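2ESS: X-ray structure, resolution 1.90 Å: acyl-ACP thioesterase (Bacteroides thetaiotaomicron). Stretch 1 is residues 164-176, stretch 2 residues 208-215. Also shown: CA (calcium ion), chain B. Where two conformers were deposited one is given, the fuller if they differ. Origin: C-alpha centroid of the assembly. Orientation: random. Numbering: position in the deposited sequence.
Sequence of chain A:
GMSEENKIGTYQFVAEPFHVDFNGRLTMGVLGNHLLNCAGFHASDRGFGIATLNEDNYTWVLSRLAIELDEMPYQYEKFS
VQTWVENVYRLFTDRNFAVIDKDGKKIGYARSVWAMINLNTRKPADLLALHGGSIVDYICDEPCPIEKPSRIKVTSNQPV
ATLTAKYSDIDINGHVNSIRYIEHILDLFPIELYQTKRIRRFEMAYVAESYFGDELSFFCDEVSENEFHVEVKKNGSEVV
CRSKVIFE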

# COMPACT_ATOMS: atom_id res chain seq x y z
N THR A 164 14.03 12.35 -3.56
CA THR A 164 14.92 11.23 -3.89
C THR A 164 14.18 9.88 -3.82
O THR A 164 13.46 9.63 -2.86
CB THR A 164 16.17 11.21 -2.95
OG1 THR A 164 16.77 12.51 -2.98
CG2 THR A 164 17.16 10.21 -3.39
N ALA A 165 14.37 9.02 -4.83
CA ALA A 165 13.84 7.65 -4.80
C ALA A 165 14.43 6.82 -3.65
O ALA A 165 15.65 6.71 -3.49
CB ALA A 165 14.07 6.93 -6.17
N LYS A 166 13.56 6.19 -2.87
CA LYS A 166 13.98 5.50 -1.64
C LYS A 166 13.65 4.03 -1.67
O LYS A 166 12.96 3.57 -2.56
CB LYS A 166 13.31 6.17 -0.45
CG LYS A 166 13.86 7.55 -0.14
CD LYS A 166 12.91 8.33 0.74
CE LYS A 166 13.37 9.79 0.89
NZ LYS A 166 13.07 10.61 -0.33
N TYR A 167 14.12 3.29 -0.67
CA TYR A 167 13.81 1.87 -0.55
C TYR A 167 12.32 1.55 -0.74
O TYR A 167 11.96 0.61 -1.44
CB TYR A 167 14.32 1.34 0.79
CG TYR A 167 13.92 -0.05 1.15
CD1 TYR A 167 14.41 -1.15 0.45
CD2 TYR A 167 13.02 -0.28 2.18
CE1 TYR A 167 14.06 -2.43 0.80
CE2 TYR A 167 12.64 -1.55 2.53
CZ TYR A 167 13.17 -2.62 1.86
OH TYR A 167 12.77 -3.88 2.20
N SER A 168 11.43 2.33 -0.14
CA SER A 168 9.99 2.04 -0.27
C SER A 168 9.43 2.25 -1.67
O SER A 168 8.33 1.81 -1.95
CB SER A 168 9.22 2.92 0.68
OG SER A 168 9.59 4.28 0.43
N ASP A 169 10.14 2.96 -2.53
CA ASP A 169 9.69 3.21 -3.90
C ASP A 169 9.98 2.09 -4.89
O ASP A 169 9.33 2.04 -5.91
CB ASP A 169 10.31 4.49 -4.47
CG ASP A 169 9.86 5.74 -3.72
OD1 ASP A 169 8.63 5.95 -3.58
OD2 ASP A 169 10.75 6.48 -3.24
N ILE A 170 10.90 1.18 -4.56
CA ILE A 170 11.51 0.31 -5.57
C ILE A 170 10.90 -1.07 -5.57
O ILE A 170 10.72 -1.66 -4.51
CB ILE A 170 13.03 0.22 -5.34
CG1 ILE A 170 13.63 1.62 -5.20
CG2 ILE A 170 13.74 -0.59 -6.47
CD1 ILE A 170 13.49 2.50 -6.47
N ASP A 171 10.58 -1.55 -6.77
CA ASP A 171 10.07 -2.90 -6.98
C ASP A 171 11.17 -3.93 -7.25
O ASP A 171 12.38 -3.63 -7.17
CB ASP A 171 9.02 -2.91 -8.13
CG ASP A 171 9.63 -2.62 -9.54
OD1 ASP A 171 10.84 -2.80 -9.82
OD2 ASP A 171 8.84 -2.19 -10.40
N ILE A 172 10.73 -5.15 -7.58
CA ILE A 172 11.64 -6.27 -7.79
C ILE A 172 12.62 -6.06 -8.94
O ILE A 172 13.67 -6.65 -8.93
CB ILE A 172 10.86 -7.59 -8.06
CG1 ILE A 172 11.75 -8.82 -7.81
CG2 ILE A 172 10.16 -7.55 -9.47
CD1 ILE A 172 10.95 -10.17 -7.78
N ASN A 173 12.27 -5.22 -9.92
CA ASN A 173 13.16 -4.96 -11.05
C ASN A 173 14.08 -3.79 -10.78
O ASN A 173 14.83 -3.39 -11.65
CB ASN A 173 12.37 -4.69 -12.32
CG ASN A 173 11.37 -5.78 -12.62
OD1 ASN A 173 10.19 -5.53 -12.76
ND2 ASN A 173 11.85 -7.02 -12.69
N GLY A 174 14.02 -3.24 -9.57
CA GLY A 174 14.96 -2.19 -9.22
C GLY A 174 14.51 -0.83 -9.69
O GLY A 174 15.29 0.11 -9.67
N HIS A 175 13.25 -0.69 -10.09
CA HIS A 175 12.82 0.65 -10.45
C HIS A 175 11.66 1.13 -9.60
O HIS A 175 10.99 0.37 -8.91
CB HIS A 175 12.56 0.80 -11.96
CG HIS A 175 11.57 -0.18 -12.50
ND1 HIS A 175 11.86 -1.03 -13.55
CD2 HIS A 175 10.30 -0.45 -12.13
CE1 HIS A 175 10.80 -1.77 -13.81
NE2 HIS A 175 9.84 -1.45 -12.96
N VAL A 176 11.48 2.44 -9.62
CA VAL A 176 10.38 3.07 -8.96
C VAL A 176 9.10 2.55 -9.57
O VAL A 176 8.92 2.57 -10.78
CB VAL A 176 10.46 4.60 -9.05
CG1 VAL A 176 9.17 5.23 -8.47
CG2 VAL A 176 11.64 5.06 -8.32
N ALA A 208 9.83 6.40 -18.85
CA ALA A 208 11.15 5.86 -18.62
C ALA A 208 11.25 5.49 -17.15
O ALA A 208 10.35 5.83 -16.36
CB ALA A 208 12.20 6.85 -18.98
N GLU A 209 12.33 4.82 -16.79
CA GLU A 209 12.50 4.24 -15.47
C GLU A 209 13.36 5.11 -14.61
O GLU A 209 14.24 5.80 -15.10
CB GLU A 209 13.12 2.83 -15.55
CG GLU A 209 12.34 1.85 -16.35
CD GLU A 209 10.98 1.42 -15.73
OE1 GLU A 209 10.54 2.01 -14.72
OE2 GLU A 209 10.35 0.48 -16.28
N SER A 210 13.08 5.07 -13.30
CA SER A 210 13.90 5.69 -12.26
C SER A 210 14.37 4.60 -11.31
O SER A 210 13.68 3.60 -11.11
CB SER A 210 13.07 6.69 -11.44
OG SER A 210 12.65 7.74 -12.27
N TYR A 211 15.52 4.84 -10.70
CA TYR A 211 16.19 3.89 -9.84
C TYR A 211 16.40 4.48 -8.44
O TYR A 211 16.25 5.71 -8.22
CB TYR A 211 17.53 3.53 -10.44
CG TYR A 211 17.39 3.07 -11.87
CD1 TYR A 211 16.93 1.81 -12.16
CD2 TYR A 211 17.67 3.93 -12.92
CE1 TYR A 211 16.77 1.39 -13.49
CE2 TYR A 211 17.51 3.53 -14.25
CZ TYR A 211 17.06 2.26 -14.52
OH TYR A 211 16.92 1.87 -15.83
N PHE A 212 16.78 3.62 -7.52
CA PHE A 212 17.07 4.04 -6.15
C PHE A 212 18.13 5.12 -6.15
O PHE A 212 19.15 4.99 -6.81
CB PHE A 212 17.57 2.87 -5.31
CG PHE A 212 18.08 3.28 -3.96
CD1 PHE A 212 19.42 3.70 -3.80
CD2 PHE A 212 17.23 3.29 -2.88
CE1 PHE A 212 19.90 4.12 -2.55
CE2 PHE A 212 17.69 3.70 -1.63
CZ PHE A 212 19.02 4.11 -1.46
N GLY A 213 17.92 6.18 -5.37
CA GLY A 213 18.85 7.28 -5.31
C GLY A 213 18.69 8.38 -6.36
O GLY A 213 19.28 9.45 -6.20
N ASP A 214 17.89 8.15 -7.41
CA ASP A 214 17.65 9.18 -8.41
C ASP A 214 16.86 10.35 -7.79
O ASP A 214 16.00 10.14 -6.94
CB ASP A 214 16.86 8.62 -9.60
CG ASP A 214 17.70 7.71 -10.52
OD1 ASP A 214 18.97 7.72 -10.48
OD2 ASP A 214 17.06 6.97 -11.31
N GLU A 215 17.18 11.58 -8.19
CA GLU A 215 16.44 12.77 -7.78
C GLU A 215 15.32 13.00 -8.78
O GLU A 215 15.55 13.25 -9.96
CB GLU A 215 17.36 13.99 -7.74
CG GLU A 215 16.64 15.34 -7.48
CD GLU A 215 17.40 16.55 -8.09
OE1 GLU A 215 17.46 16.69 -9.37
OE2 GLU A 215 17.92 17.36 -7.28
CA CA B . 7.87 -2.17 -12.03
O HOH W 1 17.01 0.69 -7.96
O HOH W 2 10.45 3.76 -12.78
O HOH W 3 6.07 -0.88 -11.97

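The two stretches are joined mainly through their backbones, by three direct hydrogen bonds and two water bridges, with a modest apolar patch packed between them and 543 Å² buried in all. At one end, Thr164 and Glu215 form an antiparallel non-hydrogen-bonded pair, their CA atoms 4.5 Å apart and their side chains on the same face. Next to this pair, Ala165 N donates to Asp214 O (2.9 Å) and Gly213 N donates to Ala165 O (3.0 Å), both nearly straight, so the backbone of Ala165 is satisfied on both sides by stretch 2. Its methyl points toward that stretch, and the small side chain fits closely, with Ala165 CB 3.2 Å from Tyr211 O.

The partner segment is shaped by a type II turn from Tyr211 to Asp214, closed by the bond from Asp214 N to Tyr211 O (3.0 Å) and reinforced by Tyr211 N donating to Asp214 OD2 (2.7 Å). Gly213 has a positive phi, at which a CB would be jammed against the carbonyl O of the preceding residue; glycine suits this corner. Phe212 gives up the largest area of any residue to the contact. Its ring lies with one face under Ala165 O, Phe212 CD2 being 3.8 Å from that oxygen, while Tyr167 N approaches the ring edge at 3.7 Å from Phe212 CE2. Ile170 points toward stretch 2 and supplies apolar packing, its CG1 4.1 Å from Phe212 CB.

Farther along, Val176 N donates to Ser210 O (2.9 Å), and the buried Val176 side chain packs beside the serine, Val176 CG2 lying 3.8 Å from Ser210 CB. Where the backbones stand too far apart for direct bonding, water fills the gap: water 1 donates to Gly174 O (2.5 Å) and accepts from Phe212 N (3.0 Å). Water 2 donates to Val176 O (2.8 Å) and Glu209 OE1 (2.6 Å) and accepts from Ser210 N (3.0 Å). The end of the Glu209 side chain comes nearer to stretch 1 and places OE1 over one face of the His175 ring, 3.3 Å from His175 CG.

That imidazole also serves the calcium ion, which is bound by His175 NE2 (2.3 Å), Asp171 OD2 (1.9 Å) and water 3 (2.2 Å). Asp171 holds the local loop with its other carboxylate oxygen: Asp171 OD1 accepts from Asn173 N (2.8 Å) and His175 N (3.2 Å), bracing the type I turn that ends at Gly174.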